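Side-chain contacts in Lmo1076 protein (Listeria monocytogenes serovar 1/2a, PDB 3FI7), which hydrolyses cell-wall peptidoglycan as an N-acetylglucosaminidase of family GH73, this chain being the catalytic domain of the virulence-associated, autoinhibited autolysin Auto: residues T32-I37 against S175-T180; T94-Y97 against W103-I106. One frame throughout, in Å; residues are numbered along the deposited sequence.

Contact 1 (T32-I37 against S175-T180); sequences TFINSI and SSYNLT
Ile34, on helix 29-47, faces Tyr177 across a CA-CA separation of 8.8 Å, a gap that side chains must bridge between one helix and the chain that leaves the end of another, helix 166-176. One methyl does most of the bridging. CD1 of Ile34 lies 3.6 Å from CD1 of Tyr177 and is also near CG and CB at the root of that ring, approaching obliquely. The same methyl reaches CD2 of Leu179 at 4.0 Å, while the second branch of Ile34, through CG2, meets Leu179 CD2 at 4.1 Å. Ile34 has CG1 anti to its carbonyl carbon (chi1 -70°) and an extended outer chain, which carries CD1 out from the helix to the two partners. A beta-branched side chain suits this place, since it holds both arms against the gap, CD1 serving Tyr177 and Leu179 and CG2 adding a second touch on Leu179.

Helix 166-176 ends in a Schellman motif in which Asn178, with phi 43°, is the C-prime residue; Leu179 N bonds back to Ile174 O, and a weak bond runs from Asn178 N to Ser175 O. Asparagine tolerates positive phi better than most residues, and the reversal sets Tyr177 and Leu179 beside each other against helix 29-47. Leu179 starts across the gap rather than straight into it, but its CD2 methyl swings inward to Ile34. Ile34 also packs on Trp65 and Tyr182, and the Tyr177 ring meets that of Trp65, with planes at about 55°. Leu179 further rests on Ile174 and on Ser53 of helix 52-63, so the packing reaches a third helix.

Contact 2 (T94-Y97 against W103-I106); sequences TWEY and WYQI
Thr94-Tyr97 and Trp103-Ile106 pair antiparallel; the axes of strands 94-97 and 104-106 come within 4.7 Å of each other and their directions differ by 130°, a pronounced twist. Two hydrogen-bonded pairs, Thr94 with Ile106 and Glu96 with Tyr104, each contribute two backbone bonds. Those of the second pair are the straighter: Glu96 N to Tyr104 O is 2.8 Å and Tyr104 N to Glu96 O is 2.9 Å.

The non-hydrogen-bonded pairs set Trp95, Tyr97, Trp103 and Gln105 on one face. Tyr97 has CG anti to its backbone N (chi1 -179°), which lays its CB over the Trp103 six-membered ring, 3.7 Å from the centroid, and turns its ring edge toward the face of the five-membered ring. This T-shaped pair has planes at 59° and CD2 of Tyr97 3.6 Å from CD1 of Trp103. Next along the strands, Gln105 lies against one face of the Trp95 indole: its CG sits 3.7 Å from the centroid of the six-membered ring, almost on the normal, in a CH-pi contact, with the amide turned nearly perpendicular to the indole. Glutamine suits this exposed strand position, since its CG methylene packs on the indole while the amide beyond it is polar.

These are the two strands of the beta hairpin 89-98/104-111, a surface element of the GH73 domain. Its other face carries Thr94, Glu96, Tyr104 and Ile106. Tyr104 CG stands between the backbone N and the carbonyl carbon, which turns the ring toward strand 94-97, with Glu96 CB over one ring face, 4.0 Å from the centroid. Lys101 adds a cation-pi contact to that ring. Glu96 CG lies 3.6 Å from Ile106 CG2, and the bend at chi2 then turns the carboxylate away, where OE2 forms a salt bridge with Lys82.

Contact 1 and contact 2 belong to different parts of the catalytic domain: their centres are 31 Å apart and their nearest atoms about 19 Å. Contact 1 closes the long way round the chain, bringing helix 29-47 near its start against the chain just after helix 166-176, about 10 Å from the centre of the chain. The hairpin of contact 2 is formed within that span, joining residues close in sequence about 24 Å from the centre. One is buried, long-range apolar packing between a helix and the chain leaving another, while the other is local strand pairing at the surface, held by backbone bonds and aromatic side chains.

Contact 1 (T32-I37 against S175-T180)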
ATOM      1  N   THR A  32       0.120  -7.355  11.056  1.00 27.83           N
ATOM      2  CA  THR A  32       0.060  -8.598  10.296  1.00 30.68           C
ATOM      3  C   THR A  32      -0.126  -8.312   8.808  1.00 34.17           C
ATOM      4  O   THR A  32       0.470  -8.983   7.954  1.00 34.05           O
ATOM      5  CB  THR A  32      -1.060  -9.500  10.812  1.00 34.45           C
ATOM      6  OG1 THR A  32      -0.710  -9.961  12.119  1.00 39.35           O
ATOM      7  CG2 THR A  32      -1.294 -10.699   9.878  1.00 26.69           C
ATOM      8  N   PHE A  33      -0.929  -7.301   8.494  1.00 29.58           N
ATOM      9  CA  PHE A  33      -1.098  -6.906   7.100  1.00 34.41           C
ATOM     10  C   PHE A  33       0.227  -6.422   6.506  1.00 32.04           C
ATOM     11  O   PHE A  33       0.639  -6.880   5.442  1.00 32.70           O
ATOM     12  CB  PHE A  33      -2.180  -5.834   6.936  1.00 35.22           C
ATOM     13  CG  PHE A  33      -2.248  -5.273   5.548  1.00 35.84           C
ATOM     14  CD1 PHE A  33      -1.630  -4.074   5.243  1.00 30.38           C
ATOM     15  CD2 PHE A  33      -2.890  -5.975   4.532  1.00 33.39           C
ATOM     16  CE1 PHE A  33      -1.681  -3.559   3.952  1.00 35.96           C
ATOM     17  CE2 PHE A  33      -2.939  -5.468   3.241  1.00 32.65           C
ATOM     18  CZ  PHE A  33      -2.336  -4.258   2.953  1.00 28.10           C
ATOM     19  N   ILE A  34       0.893  -5.498   7.190  1.00 31.58           N
ATOM     20  CA  ILE A  34       2.219  -5.065   6.751  1.00 29.74           C
ATOM     21  C   ILE A  34       3.167  -6.261   6.577  1.00 30.85           C
ATOM     22  O   ILE A  34       3.799  -6.405   5.537  1.00 30.81           O
ATOM     23  CB  ILE A  34       2.830  -4.057   7.724  1.00 28.29           C
ATOM     24  CG1 ILE A  34       2.085  -2.720   7.636  1.00 32.12           C
ATOM     25  CG2 ILE A  34       4.320  -3.879   7.446  1.00 23.29           C
ATOM     26  CD1 ILE A  34       2.146  -1.897   8.922  1.00 30.36           C
ATOM     27  N   ASN A  35       3.242  -7.129   7.586  1.00 31.39           N
ATOM     28  CA  ASN A  35       4.135  -8.284   7.526  1.00 29.03           C
ATOM     29  C   ASN A  35       3.859  -9.145   6.298  1.00 35.07           C
ATOM     30  O   ASN A  35       4.769  -9.735   5.741  1.00 33.20           O
ATOM     31  CB  ASN A  35       4.017  -9.144   8.790  1.00 25.08           C
ATOM     32  CG  ASN A  35       4.430  -8.398  10.056  1.00 26.77           C
ATOM     33  OD1 ASN A  35       5.080  -7.351   9.999  1.00 26.35           O
ATOM     34  ND2 ASN A  35       4.040  -8.936  11.206  1.00 28.58           N
ATOM     35  N   SER A  36       2.598  -9.208   5.874  1.00 32.24           N
ATOM     36  CA  SER A  36       2.211 -10.082   4.772  1.00 29.72           C
ATOM     37  C   SER A  36       2.575  -9.551   3.384  1.00 33.68           C
ATOM     38  O   SER A  36       2.602 -10.315   2.436  1.00 35.51           O
ATOM     39  CB  SER A  36       0.708 -10.377   4.812  1.00 30.08           C
ATOM     40  OG  SER A  36      -0.033  -9.281   4.301  1.00 36.99           O
ATOM     41  N   ILE A  37       2.851  -8.257   3.251  1.00 29.63           N
ATOM     42  CA  ILE A  37       3.197  -7.717   1.933  1.00 31.49           C
ATOM     43  C   ILE A  37       4.587  -7.080   1.829  1.00 36.95           C
ATOM     44  O   ILE A  37       5.000  -6.667   0.746  1.00 38.42           O
ATOM     45  CB  ILE A  37       2.166  -6.673   1.467  1.00 35.39           C
ATOM     46  CG1 ILE A  37       2.091  -5.508   2.470  1.00 23.55           C
ATOM     47  CG2 ILE A  37       0.793  -7.318   1.249  1.00 24.97           C
ATOM     48  CD1 ILE A  37       1.494  -4.222   1.845  1.00 34.14           C
ATOM     49  N   SER A 175       5.673   6.671   9.518  1.00 31.06           N
ATOM     50  CA  SER A 175       6.376   6.815  10.798  1.00 37.69           C
ATOM     51  C   SER A 175       5.782   5.971  11.936  1.00 37.20           C
ATOM     52  O   SER A 175       6.509   5.489  12.787  1.00 38.52           O
ATOM     53  CB  SER A 175       6.488   8.278  11.232  1.00 33.11           C
ATOM     54  OG  SER A 175       5.218   8.792  11.549  1.00 50.21           O
ATOM     55  N   SER A 176       4.468   5.791  11.950  1.00 36.19           N
ATOM     56  CA  SER A 176       3.821   5.067  13.043  1.00 31.21           C
ATOM     57  C   SER A 176       4.183   3.585  13.035  1.00 39.70           C
ATOM     58  O   SER A 176       4.228   2.947  14.088  1.00 36.86           O
ATOM     59  CB  SER A 176       2.298   5.223  12.975  1.00 32.16           C
ATOM     60  OG  SER A 176       1.909   6.556  13.249  1.00 38.23           O
ATOM     61  N   TYR A 177       4.435   3.034  11.851  1.00 31.33           N
ATOM     62  CA  TYR A 177       4.844   1.634  11.751  1.00 30.50           C
ATOM     63  C   TYR A 177       6.310   1.452  11.317  1.00 32.33           C
ATOM     64  O   TYR A 177       6.715   0.339  10.965  1.00 32.14           O
ATOM     65  CB  TYR A 177       3.873   0.846  10.847  1.00 30.27           C
ATOM     66  CG  TYR A 177       2.496   0.738  11.459  1.00 32.40           C
ATOM     67  CD1 TYR A 177       2.127  -0.383  12.197  1.00 29.64           C
ATOM     68  CD2 TYR A 177       1.577   1.777  11.344  1.00 30.35           C
ATOM     69  CE1 TYR A 177       0.874  -0.479  12.782  1.00 28.30           C
ATOM     70  CE2 TYR A 177       0.319   1.690  11.930  1.00 30.54           C
ATOM     71  CZ  TYR A 177      -0.027   0.566  12.648  1.00 32.29           C
ATOM     72  OH  TYR A 177      -1.270   0.486  13.238  1.00 30.55           O
ATOM     73  N   ASN A 178       7.091   2.538  11.377  1.00 30.90           N
ATOM     74  CA  ASN A 178       8.486   2.565  10.911  0.50 30.83           C
ATOM     75  C   ASN A 178       8.658   1.832   9.583  1.00 36.03           C
ATOM     76  O   ASN A 178       9.482   0.925   9.446  1.00 38.81           O
ATOM     77  CB  ASN A 178       9.459   2.016  11.966  0.50 30.26           C
ATOM     78  CG  ASN A 178      10.900   2.484  11.741  0.50 40.54           C
ATOM     79  OD1 ASN A 178      11.154   3.415  10.974  0.50 43.60           O
ATOM     80  ND2 ASN A 178      11.846   1.838  12.415  0.50 40.36           N
ATOM     81  N   LEU A 179       7.881   2.248   8.587  1.00 32.04           N
ATOM     82  CA  LEU A 179       7.935   1.582   7.289  1.00 30.82           C
ATOM     83  C   LEU A 179       9.244   1.840   6.530  1.00 29.88           C
ATOM     84  O   LEU A 179       9.551   1.136   5.573  1.00 31.93           O
ATOM     85  CB  LEU A 179       6.707   1.926   6.442  1.00 32.38           C
ATOM     86  CG  LEU A 179       5.373   1.529   7.089  1.00 32.41           C
ATOM     87  CD1 LEU A 179       4.191   1.872   6.171  1.00 25.17           C
ATOM     88  CD2 LEU A 179       5.373   0.037   7.449  1.00 22.02           C
ATOM     89  N   THR A 180      10.024   2.829   6.963  1.00 27.65           N
ATOM     90  CA  THR A 180      11.315   3.079   6.314  1.00 35.10           C
ATOM     91  C   THR A 180      12.325   1.943   6.522  1.00 33.46           C
ATOM     92  O   THR A 180      13.307   1.856   5.794  1.00 38.08           O
ATOM     93  CB  THR A 180      11.949   4.431   6.724  1.00 35.83           C
ATOM     94  OG1 THR A 180      12.005   4.524   8.149  1.00 40.55           O
ATOM     95  CG2 THR A 180      11.134   5.596   6.184  1.00 35.18           C
TER

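Contact 2 (T94-Y97 against W103-I106)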
ATOM      1  N   THR A  94     -20.337   0.375  -6.367  1.00 36.79           N
ATOM      2  CA  THR A  94     -19.367   1.351  -5.912  1.00 40.38           C
ATOM      3  C   THR A  94     -20.015   2.735  -5.937  1.00 43.32           C
ATOM      4  O   THR A  94     -20.977   2.960  -6.677  1.00 43.90           O
ATOM      5  CB  THR A  94     -18.084   1.315  -6.788  1.00 47.59           C
ATOM      6  OG1 THR A  94     -17.090   2.183  -6.236  1.00 48.00           O
ATOM      7  CG2 THR A  94     -18.385   1.748  -8.213  1.00 42.54           C
ATOM      8  N   TRP A  95     -19.512   3.651  -5.116  1.00 39.97           N
ATOM      9  CA  TRP A  95     -20.018   5.024  -5.111  1.00 44.28           C
ATOM     10  C   TRP A  95     -19.389   5.900  -6.200  1.00 44.73           C
ATOM     11  O   TRP A  95     -18.188   5.844  -6.436  1.00 50.15           O
ATOM     12  CB  TRP A  95     -19.777   5.677  -3.752  1.00 42.78           C
ATOM     13  CG  TRP A  95     -20.675   5.182  -2.668  1.00 47.87           C
ATOM     14  CD1 TRP A  95     -20.342   4.335  -1.647  1.00 46.82           C
ATOM     15  CD2 TRP A  95     -22.054   5.515  -2.484  1.00 36.64           C
ATOM     16  NE1 TRP A  95     -21.435   4.117  -0.841  1.00 41.51           N
ATOM     17  CE2 TRP A  95     -22.498   4.831  -1.333  1.00 43.59           C
ATOM     18  CE3 TRP A  95     -22.959   6.322  -3.184  1.00 44.56           C
ATOM     19  CZ2 TRP A  95     -23.808   4.929  -0.865  1.00 40.43           C
ATOM     20  CZ3 TRP A  95     -24.259   6.416  -2.723  1.00 49.11           C
ATOM     21  CH2 TRP A  95     -24.672   5.723  -1.570  1.00 47.65           C
ATOM     22  N   GLU A  96     -20.213   6.715  -6.848  1.00 48.89           N
ATOM     23  CA  GLU A  96     -19.739   7.703  -7.807  1.00 53.91           C
ATOM     24  C   GLU A  96     -20.389   9.033  -7.473  1.00 55.45           C
ATOM     25  O   GLU A  96     -21.446   9.068  -6.852  1.00 59.65           O
ATOM     26  CB  GLU A  96     -20.106   7.305  -9.238  1.00 61.60           C
ATOM     27  CG  GLU A  96     -19.641   5.918  -9.658  1.00 75.98           C
ATOM     28  CD  GLU A  96     -18.145   5.838  -9.897  1.00 92.24           C
ATOM     29  OE1 GLU A  96     -17.442   6.844  -9.650  1.00101.55           O
ATOM     30  OE2 GLU A  96     -17.671   4.763 -10.332  1.00 91.80           O
ATOM     31  N   TYR A  97     -19.761  10.133  -7.872  1.00 58.44           N
ATOM     32  CA  TYR A  97     -20.363  11.443  -7.655  1.00 61.69           C
ATOM     33  C   TYR A  97     -20.401  12.268  -8.933  1.00 66.94           C
ATOM     34  O   TYR A  97     -19.495  12.195  -9.760  1.00 75.10           O
ATOM     35  CB  TYR A  97     -19.639  12.230  -6.553  1.00 58.60           C
ATOM     36  CG  TYR A  97     -20.278  13.581  -6.300  1.00 60.72           C
ATOM     37  CD1 TYR A  97     -19.847  14.719  -6.978  1.00 59.78           C
ATOM     38  CD2 TYR A  97     -21.333  13.712  -5.407  1.00 62.13           C
ATOM     39  CE1 TYR A  97     -20.443  15.949  -6.764  1.00 61.25           C
ATOM     40  CE2 TYR A  97     -21.938  14.938  -5.187  1.00 69.34           C
ATOM     41  CZ  TYR A  97     -21.488  16.054  -5.868  1.00 71.59           C
ATOM     42  OH  TYR A  97     -22.089  17.273  -5.649  1.00 71.00           O
ATOM     43  N   TRP A 103     -24.343  11.918  -5.064  1.00 56.50           N
ATOM     44  CA  TRP A 103     -23.738  10.623  -4.783  1.00 56.02           C
ATOM     45  C   TRP A 103     -24.701   9.528  -5.213  1.00 61.15           C
ATOM     46  O   TRP A 103     -25.881   9.557  -4.867  1.00 65.98           O
ATOM     47  CB  TRP A 103     -23.405  10.473  -3.298  1.00 53.07           C
ATOM     48  CG  TRP A 103     -22.162  11.209  -2.849  1.00 58.90           C
ATOM     49  CD1 TRP A 103     -22.110  12.357  -2.110  1.00 55.69           C
ATOM     50  CD2 TRP A 103     -20.799  10.833  -3.099  1.00 57.89           C
ATOM     51  NE1 TRP A 103     -20.802  12.717  -1.886  1.00 55.33           N
ATOM     52  CE2 TRP A 103     -19.978  11.798  -2.482  1.00 56.78           C
ATOM     53  CE3 TRP A 103     -20.193   9.772  -3.787  1.00 71.18           C
ATOM     54  CZ2 TRP A 103     -18.581  11.738  -2.531  1.00 62.67           C
ATOM     55  CZ3 TRP A 103     -18.802   9.713  -3.835  1.00 71.15           C
ATOM     56  CH2 TRP A 103     -18.013  10.691  -3.210  1.00 65.43           C
ATOM     57  N   TYR A 104     -24.204   8.570  -5.984  1.00 55.51           N
ATOM     58  CA  TYR A 104     -25.039   7.465  -6.431  1.00 56.18           C
ATOM     59  C   TYR A 104     -24.237   6.185  -6.564  1.00 56.44           C
ATOM     60  O   TYR A 104     -23.014   6.216  -6.703  1.00 50.68           O
ATOM     61  CB  TYR A 104     -25.727   7.800  -7.751  1.00 53.11           C
ATOM     62  CG  TYR A 104     -24.779   8.004  -8.903  1.00 56.61           C
ATOM     63  CD1 TYR A 104     -24.557   6.997  -9.827  1.00 54.59           C
ATOM     64  CD2 TYR A 104     -24.106   9.209  -9.069  1.00 62.19           C
ATOM     65  CE1 TYR A 104     -23.690   7.180 -10.887  1.00 60.96           C
ATOM     66  CE2 TYR A 104     -23.238   9.404 -10.128  1.00 61.88           C
ATOM     67  CZ  TYR A 104     -23.033   8.386 -11.035  1.00 65.77           C
ATOM     68  OH  TYR A 104     -22.165   8.570 -12.093  1.00 68.21           O
ATOM     69  N   GLN A 105     -24.931   5.055  -6.501  1.00 54.83           N
ATOM     70  CA  GLN A 105     -24.269   3.768  -6.606  1.00 49.52           C
ATOM     71  C   GLN A 105     -24.331   3.266  -8.031  1.00 51.83           C
ATOM     72  O   GLN A 105     -25.188   3.671  -8.808  1.00 59.26           O
ATOM     73  CB  GLN A 105     -24.915   2.743  -5.687  1.00 45.25           C
ATOM     74  CG  GLN A 105     -24.951   3.141  -4.240  1.00 50.89           C
ATOM     75  CD  GLN A 105     -25.597   2.075  -3.391  1.00 53.26           C
ATOM     76  OE1 GLN A 105     -25.937   0.998  -3.884  1.00 60.95           O
ATOM     77  NE2 GLN A 105     -25.763   2.359  -2.110  1.00 52.55           N
ATOM     78  N   ILE A 106     -23.411   2.377  -8.366  1.00 52.11           N
ATOM     79  CA  ILE A 106     -23.362   1.807  -9.694  1.00 49.35           C
ATOM     80  C   ILE A 106     -22.500   0.558  -9.646  1.00 50.34           C
ATOM     81  O   ILE A 106     -21.598   0.443  -8.810  1.00 56.00           O
ATOM     82  CB  ILE A 106     -22.798   2.817 -10.719  1.00 61.12           C
ATOM     83  CG1 ILE A 106     -23.273   2.472 -12.129  1.00 74.27           C
ATOM     84  CG2 ILE A 106     -21.277   2.864 -10.662  1.00 60.98           C
ATOM     85  CD1 ILE A 106     -23.048   3.585 -13.131  1.00 79.07           C
TER